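Local coordinates for putative peptidoglycan-binding/hydrolysing protein (Peptoclostridium difficile, PDB 5TV7), which probably binds peptidoglycan of the bacterial cell wall and may take part in its hydrolysis, at the glutamine hydroxamate site. Residues are numbered along the deposited sequence; one frame, centred on the assembly and turned at random.

The glutamine hydroxamate site. Residues 108, 150, 158, 160, 162-165. With HGA (glutamine hydroxamate), chain B.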
# COMPACT_ATOMS: atom_id res chain seq x y z
N VAL A 108 10.30 9.38 -6.34
CA VAL A 108 9.18 10.22 -6.00
C VAL A 108 7.95 9.65 -6.70
O VAL A 108 7.99 9.41 -7.91
CB VAL A 108 9.42 11.68 -6.43
CG1 VAL A 108 8.20 12.54 -6.17
CG2 VAL A 108 10.62 12.25 -5.69
N GLN A 150 1.09 12.99 6.17
CA GLN A 150 2.03 14.11 6.21
C GLN A 150 1.63 15.14 7.26
O GLN A 150 2.49 15.65 8.00
CB GLN A 150 2.15 14.74 4.82
CG GLN A 150 2.93 13.86 3.87
CD GLN A 150 2.80 14.25 2.42
OE1 GLN A 150 1.80 14.85 2.01
NE2 GLN A 150 3.78 13.87 1.62
N ASP A 158 1.97 17.76 0.66
CA ASP A 158 1.80 17.93 -0.79
C ASP A 158 1.23 16.70 -1.51
O ASP A 158 1.03 16.73 -2.72
CB ASP A 158 3.14 18.34 -1.44
CG ASP A 158 4.26 17.34 -1.18
OD1 ASP A 158 3.99 16.25 -0.62
OD2 ASP A 158 5.42 17.64 -1.54
N ILE A 160 2.68 13.99 -2.14
CA ILE A 160 3.73 13.35 -2.92
C ILE A 160 4.63 12.55 -2.00
O ILE A 160 5.07 13.04 -0.96
CB ILE A 160 4.53 14.41 -3.69
CG1 ILE A 160 3.59 15.13 -4.67
CG2 ILE A 160 5.70 13.77 -4.43
CD1 ILE A 160 4.27 16.15 -5.53
N GLY A 162 8.01 11.40 -1.43
CA GLY A 162 9.40 11.60 -1.76
C GLY A 162 10.23 11.16 -0.56
O GLY A 162 9.69 10.54 0.37
N PRO A 163 11.52 11.47 -0.57
CA PRO A 163 12.45 11.05 0.47
C PRO A 163 12.00 11.21 1.92
O PRO A 163 12.09 10.26 2.69
CB PRO A 163 13.68 11.93 0.20
CG PRO A 163 13.67 12.08 -1.29
CD PRO A 163 12.22 12.11 -1.71
N ALA A 164 11.51 12.39 2.29
CA ALA A 164 11.09 12.63 3.68
C ALA A 164 9.90 11.75 4.07
O ALA A 164 9.85 11.23 5.18
CB ALA A 164 10.76 14.10 3.90
N THR A 165 8.94 11.60 3.16
CA THR A 165 7.75 10.80 3.46
C THR A 165 8.10 9.30 3.51
O THR A 165 7.58 8.59 4.37
CB THR A 165 6.61 11.11 2.46
OG1 THR A 165 6.26 12.49 2.57
CG2 THR A 165 5.37 10.26 2.76
N HGA B . 6.78 15.26 -0.30
CA HGA B . 8.14 15.06 -0.75
CB HGA B . 8.79 16.42 -1.00
CG HGA B . 9.85 16.40 -2.11
CD HGA B . 9.25 16.26 -3.50
OE1 HGA B . 9.56 15.31 -4.19
NE2 HGA B . 8.39 17.20 -3.90
OZ2 HGA B . 7.76 17.12 -5.14
C HGA B . 8.90 14.24 0.27
O HGA B . 8.25 13.46 0.99
OXT HGA B . 10.15 14.34 0.37
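Glutamine hydroxamate is held by its amino-acid head, at the start of helix 163-173, in a pocket of the peptidoglycan-binding domain. Its carboxylate faces the first turn of that helix, an instance of an anion capping a helix N-terminus, where the helix dipole may favour the negative charge. The backbone N of Ala164 donates to OXT of glutamine hydroxamate at 3.1 Å. The other carboxylate oxygen, O of the ligand, accepts from Thr165 twice: from the backbone N at 2.9 Å and from the hydroxyl OG1 at 2.7 Å. With OG1 anti to the carbonyl carbon (chi1 -61°), the Thr165 hydroxyl lies beside its own backbone N, so both can grip one oxygen.

Behind this hydroxyl stands Gln150, its chain extended beyond CG; NE2 donates almost straight to Thr165 OG1 (174° at H), in the amide plane, and so leaves the hydroxyl hydrogen for the ligand. The ligand amino N meets the Ile160 carbonyl O at 2.9 Å from above the carbonyl plane. Both carboxylate oxygens of Asp158 also face this amino group, OD2 through its syn lone pair and OD1 likewise at 3.0 Å from the ligand N. Asp158 turns its CG into the gap flanked by its own N and C (chi1 58°). Ile160 N steadies Asp158 OD1 at 3.0 Å from above the carboxylate plane. This carboxylate probably favours a charged ammonium.

The hydroxamate tail is looser. The Val108 methyls approach OE1, the hydroxamate carbonyl oxygen of the ligand, tip-on, CG2 at 3.6 Å, and Ile160 CD1 brushes the terminal oxygen OZ2, without a polar bond among the residues described. About a third of the ligand surface remains uncovered by protein. Glutamine hydroxamate may derive from purification or crystallisation, and the structure alone shows no natural role for it. The contacts suggest that the site recognises mainly the alpha-amino acid head, and it may serve to bind a comparable group of peptidoglycan.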